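Local coordinates for protein ATP phosphoribosyltransferase regulatory subunit (PDB 1USY) that is probably required for the first step of histidine biosynthesis and may allow feedback regulation of ATP phosphoribosyltransferase by histidine, at residues E33-N38 and G45-I50; F78-R81 and D86-A89. One frame throughout, in Å; residues are numbered along the deposited sequence.

Contact 1 (E33-N38 and G45-I50)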
loop_
_atom_site.group_PDB
_atom_site.type_symbol
_atom_site.label_atom_id
_atom_site.label_comp_id
_atom_site.label_asym_id
_atom_site.label_seq_id
_atom_site.Cartn_x
_atom_site.Cartn_y
_atom_site.Cartn_z
ATOM N N GLU B 33 -0.592 13.977 5.801
ATOM C CA GLU B 33 -1.986 14.244 5.425
ATOM C C GLU B 33 -2.201 14.188 3.912
ATOM O O GLU B 33 -3.324 13.983 3.435
ATOM C CB GLU B 33 -2.440 15.605 5.977
ATOM N N GLU B 34 -1.111 14.382 3.176
ATOM C CA GLU B 34 -1.150 14.436 1.720
ATOM C C GLU B 34 -0.059 13.575 1.096
ATOM O O GLU B 34 1.069 13.555 1.582
ATOM C CB GLU B 34 -1.048 15.885 1.232
ATOM C CG GLU B 34 -2.385 16.460 0.762
ATOM C CD GLU B 34 -2.219 17.694 -0.111
ATOM O OE1 GLU B 34 -2.165 17.557 -1.352
ATOM O OE2 GLU B 34 -2.138 18.809 0.447
ATOM N N PRO B 35 -0.398 12.862 0.020
ATOM C CA PRO B 35 0.563 11.983 -0.661
ATOM C C PRO B 35 1.692 12.754 -1.355
ATOM O O PRO B 35 1.813 12.708 -2.573
ATOM C CB PRO B 35 -0.307 11.254 -1.699
ATOM C CG PRO B 35 -1.730 11.506 -1.303
ATOM C CD PRO B 35 -1.724 12.833 -0.630
ATOM N N ALA B 36 2.501 13.466 -0.583
ATOM C CA ALA B 36 3.674 14.130 -1.132
ATOM C C ALA B 36 4.868 13.163 -1.188
ATOM O O ALA B 36 5.055 12.337 -0.283
ATOM C CB ALA B 36 4.021 15.391 -0.318
ATOM N N GLY B 37 5.644 13.271 -2.268
ATOM C CA GLY B 37 6.872 12.519 -2.487
ATOM C C GLY B 37 6.891 11.063 -2.069
ATOM O O GLY B 37 6.007 10.273 -2.413
ATOM N N ASN B 38 7.936 10.710 -1.330
ATOM C CA ASN B 38 8.082 9.384 -0.789
ATOM C C ASN B 38 7.120 9.231 0.367
ATOM O O ASN B 38 7.278 9.857 1.429
ATOM C CB ASN B 38 9.510 9.169 -0.330
ATOM C CG ASN B 38 10.457 9.055 -1.480
ATOM O OD1 ASN B 38 10.145 8.412 -2.479
ATOM N ND2 ASN B 38 11.632 9.671 -1.356
ATOM N N GLY B 45 -4.942 2.601 6.397
ATOM C CA GLY B 45 -5.292 3.839 5.725
ATOM C C GLY B 45 -4.316 4.996 5.925
ATOM O O GLY B 45 -4.442 6.002 5.208
ATOM N N ASN B 46 -3.363 4.856 6.867
ATOM C CA ASN B 46 -2.449 5.938 7.224
ATOM C C ASN B 46 -1.418 6.137 6.129
ATOM O O ASN B 46 -0.951 5.168 5.537
ATOM C CB ASN B 46 -1.699 5.642 8.544
ATOM C CG ASN B 46 -2.630 5.439 9.744
ATOM O OD1 ASN B 46 -3.499 6.278 10.015
ATOM N ND2 ASN B 46 -2.446 4.321 10.472
ATOM N N LEU B 47 -1.061 7.386 5.849
ATOM C CA LEU B 47 0.088 7.678 4.994
ATOM C C LEU B 47 1.202 8.139 5.885
ATOM O O LEU B 47 0.950 8.817 6.867
ATOM C CB LEU B 47 -0.216 8.815 4.053
ATOM C CG LEU B 47 -0.864 8.428 2.747
ATOM C CD1 LEU B 47 -1.441 9.674 2.135
ATOM C CD2 LEU B 47 0.150 7.829 1.841
ATOM N N PHE B 48 2.439 7.812 5.538
ATOM C CA PHE B 48 3.556 8.247 6.365
ATOM C C PHE B 48 4.672 8.859 5.532
ATOM O O PHE B 48 4.880 8.464 4.393
ATOM C CB PHE B 48 4.115 7.070 7.197
ATOM C CG PHE B 48 3.179 6.564 8.282
ATOM C CD1 PHE B 48 2.454 5.404 8.106
ATOM C CD2 PHE B 48 3.056 7.240 9.490
ATOM C CE1 PHE B 48 1.592 4.921 9.119
ATOM C CE2 PHE B 48 2.206 6.772 10.491
ATOM C CZ PHE B 48 1.483 5.602 10.307
ATOM N N SER B 49 5.371 9.835 6.103
ATOM C CA SER B 49 6.682 10.208 5.609
ATOM C C SER B 49 7.678 9.574 6.524
ATOM O O SER B 49 7.390 9.334 7.701
ATOM C CB SER B 49 6.912 11.721 5.598
ATOM O OG SER B 49 6.104 12.357 6.563
ATOM N N ILE B 50 8.847 9.286 5.954
ATOM C CA ILE B 50 9.967 8.710 6.678
ATOM C C ILE B 50 11.072 9.742 6.690
ATOM O O ILE B 50 11.238 10.488 5.723
ATOM C CB ILE B 50 10.423 7.396 6.038
ATOM C CG1 ILE B 50 11.246 6.588 7.037
ATOM C CG2 ILE B 50 11.220 7.666 4.782
ATOM C CD1 ILE B 50 11.505 5.149 6.644
HETATM O O HOH W 1 9.083 10.286 3.355
#
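One water molecule joins Asn38 to Ile50: it donates to Asn38 O at 2.7 Å and accepts from Ile50 N at 2.8 Å. No direct hydrogen bond crosses between 33-38 and 45-50, so this bridge is the polar link between loop and strand. Near it the backbones come together without pairing, with Asn38 O 4.2 Å from Ser49 CA. Asn38 ND2 is hydrogen-bonded to Glu52 OE2, just beyond the strand.

At the other end the contact is apolar. Leu47 has its CB directed toward the loop and sets CD1 against Pro35 CG at 3.9 Å, the two side chains lying across one another at a slant. Its CG sits anti to the carbonyl carbon (chi1 -87°), which carries CD1 over one face of the proline ring. Arg43 of the second subunit packs on both residues. Pro35 is itself the centre of an inverse gamma turn, closed by Ala36 N donating to Glu34 O at 2.6 Å, and this folds the loop sharply. Loop 33-38 is thus the connection between the outer strands, 29-32 and 40-42, of a three-stranded antiparallel sheet, and it passes by the central strand 47-50.

Contact 2 (F78-R81 and D86-A89)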
loop_
_atom_site.group_PDB
_atom_site.type_symbol
_atom_site.label_atom_id
_atom_site.label_comp_id
_atom_site.label_asym_id
_atom_site.label_seq_id
_atom_site.Cartn_x
_atom_site.Cartn_y
_atom_site.Cartn_z
ATOM N N PHE B 78 18.909 7.237 12.462
ATOM C CA PHE B 78 18.944 6.925 11.074
ATOM C C PHE B 78 18.231 7.998 10.286
ATOM O O PHE B 78 17.238 8.536 10.758
ATOM C CB PHE B 78 18.319 5.569 10.862
ATOM C CG PHE B 78 19.183 4.445 11.342
ATOM C CD1 PHE B 78 18.860 3.736 12.478
ATOM C CD2 PHE B 78 20.359 4.128 10.669
ATOM C CE1 PHE B 78 19.707 2.693 12.921
ATOM C CE2 PHE B 78 21.190 3.087 11.101
ATOM C CZ PHE B 78 20.875 2.379 12.212
ATOM N N VAL B 79 18.799 8.351 9.119
ATOM C CA VAL B 79 18.150 9.192 8.107
ATOM C C VAL B 79 18.025 8.292 6.897
ATOM O O VAL B 79 18.981 7.625 6.547
ATOM C CB VAL B 79 19.013 10.406 7.783
ATOM C CG1 VAL B 79 18.419 11.226 6.646
ATOM C CG2 VAL B 79 19.211 11.250 9.035
ATOM N N TYR B 80 16.846 8.207 6.296
ATOM C CA TYR B 80 16.581 7.176 5.290
ATOM C C TYR B 80 16.604 7.798 3.932
ATOM O O TYR B 80 16.393 8.991 3.808
ATOM C CB TYR B 80 15.214 6.525 5.512
ATOM C CG TYR B 80 15.090 5.799 6.841
ATOM C CD1 TYR B 80 15.083 6.490 8.054
ATOM C CD2 TYR B 80 14.964 4.416 6.877
ATOM C CE1 TYR B 80 14.963 5.801 9.261
ATOM C CE2 TYR B 80 14.849 3.740 8.067
ATOM C CZ TYR B 80 14.850 4.428 9.258
ATOM O OH TYR B 80 14.734 3.698 10.423
ATOM N N ARG B 81 16.880 7.011 2.903
ATOM C CA ARG B 81 16.854 7.553 1.533
ATOM C C ARG B 81 16.737 6.435 0.531
ATOM O O ARG B 81 16.663 5.268 0.896
ATOM C CB ARG B 81 18.053 8.481 1.235
ATOM C CG ARG B 81 19.268 7.753 0.772
ATOM C CD ARG B 81 20.569 8.504 0.871
ATOM N NE ARG B 81 21.652 7.625 0.424
ATOM C CZ ARG B 81 22.392 6.858 1.230
ATOM N NH1 ARG B 81 22.198 6.870 2.540
ATOM N NH2 ARG B 81 23.344 6.086 0.721
ATOM N N ASP B 86 15.753 0.881 -3.603
ATOM C CA ASP B 86 15.847 0.294 -2.280
ATOM C C ASP B 86 15.958 1.404 -1.231
ATOM O O ASP B 86 16.673 2.396 -1.414
ATOM C CB ASP B 86 17.044 -0.669 -2.161
ATOM C CG ASP B 86 17.234 -1.544 -3.389
ATOM O OD1 ASP B 86 16.403 -2.453 -3.632
ATOM O OD2 ASP B 86 18.209 -1.401 -4.157
ATOM N N LEU B 87 15.233 1.233 -0.132
ATOM C CA LEU B 87 15.360 2.147 0.997
ATOM C C LEU B 87 16.631 1.811 1.782
ATOM O O LEU B 87 16.824 0.684 2.212
ATOM C CB LEU B 87 14.120 2.051 1.881
ATOM C CG LEU B 87 13.571 3.256 2.622
ATOM C CD1 LEU B 87 12.434 2.751 3.528
ATOM C CD2 LEU B 87 14.609 3.801 3.493
ATOM N N VAL B 88 17.505 2.783 1.927
ATOM C CA VAL B 88 18.686 2.629 2.743
ATOM C C VAL B 88 18.636 3.722 3.789
ATOM O O VAL B 88 17.931 4.709 3.627
ATOM C CB VAL B 88 20.065 2.736 1.930
ATOM C CG1 VAL B 88 20.042 1.945 0.656
ATOM C CG2 VAL B 88 20.456 4.186 1.635
ATOM N N ALA B 89 19.441 3.549 4.825
ATOM C CA ALA B 89 19.458 4.427 5.970
ATOM C C ALA B 89 20.903 4.658 6.405
ATOM O O ALA B 89 21.734 3.777 6.330
ATOM C CB ALA B 89 18.637 3.799 7.095
#
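Arg81 and Val88 form a hydrogen-bonded antiparallel pair near the turn of the hairpin built from strands 71-83 and 86-98. Arg81 N donates to Val88 O at 2.6 Å with an N-H...O angle of 159°, and Val88 N returns the bond to Arg81 O at 2.8 Å. Both amides and both carbonyls of the pair are thus satisfied across the hairpin.

One pair further along, Val79 bonds through its backbone with Glu90. Between these two bonded pairs lies Tyr80 with Ala89, of the non-hydrogen-bonded kind, where the backbones meet through CA-H...O approaches, Ala89 CA to Val79 O at 3.3 Å and Tyr80 CA to Val88 O. Tyr80 turns its own backbone bonding to Arg51, whose NH1 also binds Phe78 O, while Leu87 pairs through its backbone with Cys275.

Side chains on the Tyr80 and Ala89 face pack closely. Ala89 CB lies over one face of the Tyr80 ring, 4.0 Å from its centroid and 22° off the normal, a CH-pi contact, whereas Leu87 CD2 comes in the ring plane at the edge, 3.5 Å from Tyr80 CD2. The phenol OH reaches beyond the chain to a hydrogen bond with Ala28 N of the third subunit. A phenylalanine in place of Tyr80 would probably leave that amide of the neighbouring subunit without its mate at the interface. On the reverse face, Arg81 extends its chain from CG to NE and lays its guanidinium group flat against Val88, whose CG2 stands over the centre of that plane.

From the N terminus, contact 1 comes first: after strand 29-32 the chain loops through 33-38, runs along strand 40-42 and returns as strand 47-50, closing a short loop within the small sheet. Helix 54-63 then leads to strand 71-83, and contact 2 closes the tight hairpin turn into strand 86-98 of the large mixed sheet. The two are in series, neither nesting nor crossing, with centres about 16 Å apart. They meet at Ile50, whose CD1 lies 3.5 Å from Tyr80 CD2 and also packs on Leu87, so the small sheet is tied to the large one. Both also face the third subunit, where Phe48 meets Leu87 reciprocally.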